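Local coordinates for protein phytanoyl-CoA dioxygenase (Streptomyces malaysiense, PDB 6ZYL) that hydroxylates the thioholgamide peptide at a beta carbon as a non-heme monooxygenase, probably dependent on iron and 2-oxoglutarate, at residues 78-91 with 264-276. Residues are numbered along the deposited sequence; the frame is centred on the assembly and turned at random.
Sequences KIHLVASWADRIVH and ERRPESDFDQAAL
R266 grips D87 side-on, NE to OD1 and NH2 to OD2 at 2.8 Å each, where the loop leading from strand 262-263 into helix 273-295 packs on helix 84-90 and the loop before it, beside the main sheet of the double-stranded beta-helix (jelly-roll) of the PhyH family. Bent at chi3 (65°), the R266 chain lays the same guanidinium flat on the H91 ring, planes 8° apart, with CZ over the ring centre. H91 is itself pinned in rotation by ND1 donating to D87 O (2.8 Å). With an alanine here the ring is gone, and the guanidinium, its stacking partner lost, would probably be freer to swing off D87. P267 sets CD on H80 O and CB on L81 O, both 3.3 Å. At the other end of the contact, K78 NZ forms a salt bridge to the syn lone pair of E264 OE2 (2.7 Å), and a water joins both side chains to H80 NE2; S249 OG also binds OE2, while T112 holds H80 ND1. The type II turn S269-D272 then sends F271 N to V82 O. At the N-terminus of helix 84-90, S84 N donates almost straight (177°) to D270 OD1, 2.7 Å away and approached from above the carboxylate plane.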
loop_
_atom_site.group_PDB
_atom_site.type_symbol
_atom_site.label_atom_id
_atom_site.label_comp_id
_atom_site.label_asym_id
_atom_site.label_seq_id
_atom_site.Cartn_x
_atom_site.Cartn_y
_atom_site.Cartn_z
ATOM N N LYS A 78 8.150 3.591 -4.068
ATOM C CA LYS A 78 9.287 3.197 -3.242
ATOM C C LYS A 78 9.642 4.294 -2.243
ATOM O O LYS A 78 10.808 4.638 -2.048
ATOM C CB LYS A 78 10.495 2.865 -4.119
ATOM C CG LYS A 78 10.248 1.800 -5.174
ATOM C CD LYS A 78 10.255 0.404 -4.568
ATOM C CE LYS A 78 9.994 -0.656 -5.629
ATOM N NZ LYS A 78 10.267 -2.033 -5.133
ATOM N N ILE A 79 8.628 4.852 -1.582
ATOM C CA ILE A 79 8.885 5.904 -0.602
ATOM C C ILE A 79 9.855 5.407 0.462
ATOM O O ILE A 79 10.756 6.135 0.896
ATOM C CB ILE A 79 7.567 6.389 0.029
ATOM C CG1 ILE A 79 6.552 6.771 -1.046
ATOM C CG2 ILE A 79 7.825 7.576 0.954
ATOM C CD1 ILE A 79 5.154 7.035 -0.500
ATOM N N HIS A 80 9.695 4.153 0.886
ATOM C CA HIS A 80 10.489 3.597 1.973
ATOM C C HIS A 80 11.970 3.485 1.646
ATOM O O HIS A 80 12.765 3.223 2.555
ATOM C CB HIS A 80 9.946 2.214 2.344
ATOM C CG HIS A 80 9.897 1.253 1.194
ATOM N ND1 HIS A 80 9.014 1.393 0.145
ATOM C CD2 HIS A 80 10.620 0.139 0.931
ATOM C CE1 HIS A 80 9.197 0.409 -0.717
ATOM N NE2 HIS A 80 10.164 -0.368 -0.263
ATOM N N LEU A 81 12.365 3.659 0.388
ATOM C CA LEU A 81 13.773 3.576 0.027
ATOM C C LEU A 81 14.503 4.909 0.167
ATOM O O LEU A 81 15.740 4.917 0.136
ATOM C CB LEU A 81 13.925 3.064 -1.409
ATOM C CG LEU A 81 13.419 1.650 -1.705
ATOM C CD1 LEU A 81 13.824 1.227 -3.121
ATOM C CD2 LEU A 81 13.923 0.639 -0.689
ATOM N N VAL A 82 13.785 6.012 0.331
ATOM C CA VAL A 82 14.421 7.328 0.448
ATOM C C VAL A 82 14.005 8.096 1.689
ATOM O O VAL A 82 14.735 9.020 2.102
ATOM C CB VAL A 82 14.139 8.174 -0.813
ATOM C CG1 VAL A 82 14.820 7.575 -2.026
ATOM C CG2 VAL A 82 12.638 8.311 -1.037
ATOM N N ALA A 83 12.873 7.795 2.318
ATOM C CA ALA A 83 12.342 8.596 3.414
ATOM C C ALA A 83 12.392 7.802 4.712
ATOM O O ALA A 83 11.861 6.688 4.787
ATOM C CB ALA A 83 10.907 9.040 3.121
ATOM N N SER A 84 13.012 8.390 5.736
ATOM C CA SER A 84 13.183 7.685 7.001
ATOM C C SER A 84 11.841 7.366 7.651
ATOM O O SER A 84 11.680 6.307 8.269
ATOM C CB SER A 84 14.050 8.515 7.946
ATOM O OG SER A 84 15.385 8.589 7.477
ATOM N N TRP A 85 10.865 8.271 7.531
ATOM C CA TRP A 85 9.568 8.023 8.156
ATOM C C TRP A 85 8.881 6.815 7.532
ATOM O O TRP A 85 8.257 6.013 8.236
ATOM C CB TRP A 85 8.678 9.265 8.052
ATOM C CG TRP A 85 8.222 9.594 6.663
ATOM C CD1 TRP A 85 8.808 10.467 5.796
ATOM C CD2 TRP A 85 7.078 9.062 5.983
ATOM N NE1 TRP A 85 8.106 10.509 4.617
ATOM C CE2 TRP A 85 7.038 9.654 4.706
ATOM C CE3 TRP A 85 6.084 8.140 6.329
ATOM C CZ2 TRP A 85 6.049 9.356 3.773
ATOM C CZ3 TRP A 85 5.102 7.843 5.401
ATOM C CH2 TRP A 85 5.090 8.452 4.139
ATOM N N ALA A 86 8.991 6.662 6.208
ATOM C CA ALA A 86 8.410 5.497 5.550
ATOM C C ALA A 86 9.205 4.238 5.868
ATOM O O ALA A 86 8.625 3.175 6.116
ATOM C CB ALA A 86 8.342 5.725 4.041
ATOM N N ASP A 87 10.536 4.338 5.862
ATOM C CA ASP A 87 11.362 3.201 6.251
ATOM C C ASP A 87 10.987 2.706 7.642
ATOM O O ASP A 87 10.929 1.495 7.885
ATOM C CB ASP A 87 12.840 3.589 6.203
ATOM C CG ASP A 87 13.732 2.578 6.902
ATOM O OD1 ASP A 87 14.091 1.562 6.269
ATOM O OD2 ASP A 87 14.072 2.800 8.083
ATOM N N ARG A 88 10.717 3.630 8.566
ATOM C CA ARG A 88 10.414 3.238 9.938
ATOM C C ARG A 88 9.101 2.471 10.020
ATOM O O ARG A 88 9.006 1.470 10.740
ATOM C CB ARG A 88 10.368 4.477 10.833
ATOM C CG ARG A 88 10.203 4.181 12.316
ATOM C CD ARG A 88 10.242 5.464 13.150
ATOM N NE ARG A 88 9.110 6.346 12.877
ATOM C CZ ARG A 88 9.198 7.512 12.246
ATOM N NH1 ARG A 88 10.373 7.957 11.816
ATOM N NH2 ARG A 88 8.109 8.241 12.046
ATOM N N ILE A 89 8.079 2.910 9.283
ATOM C CA ILE A 89 6.762 2.292 9.409
ATOM C C ILE A 89 6.774 0.879 8.838
ATOM O O ILE A 89 6.252 -0.057 9.453
ATOM C CB ILE A 89 5.689 3.167 8.738
ATOM C CG1 ILE A 89 5.529 4.478 9.514
ATOM C CG2 ILE A 89 4.367 2.422 8.669
ATOM C CD1 ILE A 89 4.489 5.423 8.953
ATOM N N VAL A 90 7.364 0.698 7.652
ATOM C CA VAL A 90 7.321 -0.622 7.030
ATOM C C VAL A 90 8.123 -1.644 7.826
ATOM O O VAL A 90 7.958 -2.853 7.621
ATOM C CB VAL A 90 7.816 -0.583 5.570
ATOM C CG1 VAL A 90 7.070 0.487 4.780
ATOM C CG2 VAL A 90 9.322 -0.360 5.508
ATOM N N HIS A 91 8.992 -1.197 8.730
ATOM C CA HIS A 91 9.736 -2.092 9.606
ATOM C C HIS A 91 9.146 -2.171 11.010
ATOM O O HIS A 91 9.729 -2.830 11.875
ATOM C CB HIS A 91 11.202 -1.653 9.691
ATOM C CG HIS A 91 11.983 -1.909 8.438
ATOM N ND1 HIS A 91 12.019 -1.016 7.389
ATOM C CD2 HIS A 91 12.753 -2.958 8.066
ATOM C CE1 HIS A 91 12.779 -1.505 6.424
ATOM N NE2 HIS A 91 13.236 -2.682 6.809
ATOM N N GLU A 264 16.700 -4.891 -2.199
ATOM C CA GLU A 264 16.843 -3.460 -1.994
ATOM C C GLU A 264 17.517 -3.218 -0.644
ATOM O O GLU A 264 17.821 -4.153 0.102
ATOM C CB GLU A 264 15.474 -2.779 -2.088
ATOM C CG GLU A 264 14.911 -2.768 -3.509
ATOM C CD GLU A 264 13.417 -2.493 -3.570
ATOM O OE1 GLU A 264 12.767 -2.453 -2.505
ATOM O OE2 GLU A 264 12.892 -2.320 -4.692
ATOM N N ARG A 265 17.766 -1.948 -0.333
ATOM C CA ARG A 265 18.438 -1.572 0.899
ATOM C C ARG A 265 17.653 -0.482 1.616
ATOM O O ARG A 265 16.977 0.336 0.988
ATOM C CB ARG A 265 19.871 -1.070 0.636
ATOM C CG ARG A 265 20.582 -1.750 -0.523
ATOM C CD ARG A 265 22.093 -1.755 -0.322
ATOM N NE ARG A 265 22.707 -0.468 -0.642
ATOM C CZ ARG A 265 23.163 -0.132 -1.845
ATOM N NH1 ARG A 265 23.076 -0.986 -2.857
ATOM N NH2 ARG A 265 23.707 1.063 -2.038
ATOM N N ARG A 266 17.764 -0.473 2.942
ATOM C CA ARG A 266 17.152 0.589 3.725
ATOM C C ARG A 266 17.964 1.874 3.583
ATOM O O ARG A 266 19.196 1.822 3.505
ATOM C CB ARG A 266 17.074 0.199 5.201
ATOM C CG ARG A 266 16.347 -1.097 5.477
ATOM C CD ARG A 266 16.326 -1.387 6.971
ATOM N NE ARG A 266 15.553 -0.393 7.711
ATOM C CZ ARG A 266 15.200 -0.514 8.988
ATOM N NH1 ARG A 266 15.554 -1.591 9.676
ATOM N NH2 ARG A 266 14.494 0.440 9.577
ATOM N N PRO A 267 17.317 3.040 3.567
ATOM C CA PRO A 267 18.072 4.300 3.494
ATOM C C PRO A 267 18.799 4.575 4.804
ATOM O O PRO A 267 18.229 4.430 5.888
ATOM C CB PRO A 267 16.993 5.350 3.212
ATOM C CG PRO A 267 15.749 4.771 3.851
ATOM C CD PRO A 267 15.859 3.268 3.663
ATOM N N GLU A 268 20.068 4.973 4.697
ATOM C CA GLU A 268 20.822 5.338 5.891
ATOM C C GLU A 268 20.329 6.655 6.478
ATOM O O GLU A 268 20.346 6.836 7.700
ATOM C CB GLU A 268 22.313 5.428 5.567
ATOM C CG GLU A 268 22.922 4.129 5.072
ATOM C CD GLU A 268 22.991 3.068 6.153
ATOM O OE1 GLU A 268 23.223 3.426 7.326
ATOM O OE2 GLU A 268 22.812 1.875 5.828
ATOM N N SER A 269 19.891 7.580 5.628
ATOM C CA SER A 269 19.335 8.848 6.076
ATOM C C SER A 269 18.468 9.406 4.959
ATOM O O SER A 269 18.551 8.969 3.808
ATOM C CB SER A 269 20.433 9.844 6.463
ATOM O OG SER A 269 21.345 10.041 5.398
ATOM N N ASP A 270 17.633 10.379 5.315
ATOM C CA ASP A 270 16.719 10.980 4.351
ATOM C C ASP A 270 17.475 11.493 3.134
ATOM O O ASP A 270 18.407 12.293 3.258
ATOM C CB ASP A 270 15.944 12.123 5.009
ATOM C CG ASP A 270 14.832 11.633 5.915
ATOM O OD1 ASP A 270 13.906 10.961 5.413
ATOM O OD2 ASP A 270 14.883 11.920 7.130
ATOM N N PHE A 271 17.072 11.021 1.955
ATOM C CA PHE A 271 17.625 11.466 0.678
ATOM C C PHE A 271 19.137 11.268 0.587
ATOM O O PHE A 271 19.812 11.973 -0.172
ATOM C CB PHE A 271 17.278 12.937 0.414
ATOM C CG PHE A 271 15.825 13.266 0.618
ATOM C CD1 PHE A 271 14.845 12.599 -0.097
ATOM C CD2 PHE A 271 15.441 14.241 1.525
ATOM C CE1 PHE A 271 13.509 12.897 0.088
ATOM C CE2 PHE A 271 14.105 14.544 1.714
ATOM C CZ PHE A 271 13.138 13.870 0.995
ATOM N N ASP A 272 19.687 10.324 1.347
ATOM C CA ASP A 272 21.095 9.981 1.206
ATOM C C ASP A 272 21.385 9.583 -0.236
ATOM O O ASP A 272 20.604 8.865 -0.867
ATOM C CB ASP A 272 21.454 8.847 2.164
ATOM C CG ASP A 272 22.778 8.202 1.833
ATOM O OD1 ASP A 272 23.824 8.868 1.987
ATOM O OD2 ASP A 272 22.773 7.025 1.421
ATOM N N GLN A 273 22.516 10.062 -0.764
ATOM C CA GLN A 273 22.778 9.919 -2.195
ATOM C C GLN A 273 22.758 8.458 -2.627
ATOM O O GLN A 273 22.264 8.132 -3.714
ATOM C CB GLN A 273 24.116 10.564 -2.555
ATOM C CG GLN A 273 24.380 10.645 -4.054
ATOM C CD GLN A 273 23.337 11.465 -4.794
ATOM O OE1 GLN A 273 23.096 12.627 -4.468
ATOM N NE2 GLN A 273 22.712 10.859 -5.799
ATOM N N ALA A 274 23.296 7.562 -1.799
ATOM C CA ALA A 274 23.227 6.141 -2.124
ATOM C C ALA A 274 21.778 5.673 -2.197
ATOM O O ALA A 274 21.428 4.836 -3.039
ATOM C CB ALA A 274 24.003 5.324 -1.091
ATOM N N ALA A 275 20.920 6.206 -1.325
ATOM C CA ALA A 275 19.508 5.843 -1.359
ATOM C C ALA A 275 18.828 6.408 -2.598
ATOM O O ALA A 275 17.987 5.740 -3.212
ATOM C CB ALA A 275 18.807 6.335 -0.093
ATOM N N LEU A 276 19.176 7.638 -2.980
ATOM C CA LEU A 276 18.600 8.222 -4.185
ATOM C C LEU A 276 18.951 7.394 -5.415
ATOM O O LEU A 276 18.095 7.147 -6.271
ATOM C CB LEU A 276 19.090 9.658 -4.362
ATOM C CG LEU A 276 18.547 10.720 -3.408
ATOM C CD1 LEU A 276 19.201 12.066 -3.717
ATOM C CD2 LEU A 276 17.039 10.821 -3.503
HETATM O O HOH W 1 10.224 -2.407 -2.178
HETATM O O HOH W 2 17.477 2.823 -0.128
HETATM O O HOH W 3 16.737 6.209 7.590
HETATM O O HOH W 4 17.402 11.017 8.155
HETATM O O HOH W 5 11.682 11.355 7.115
#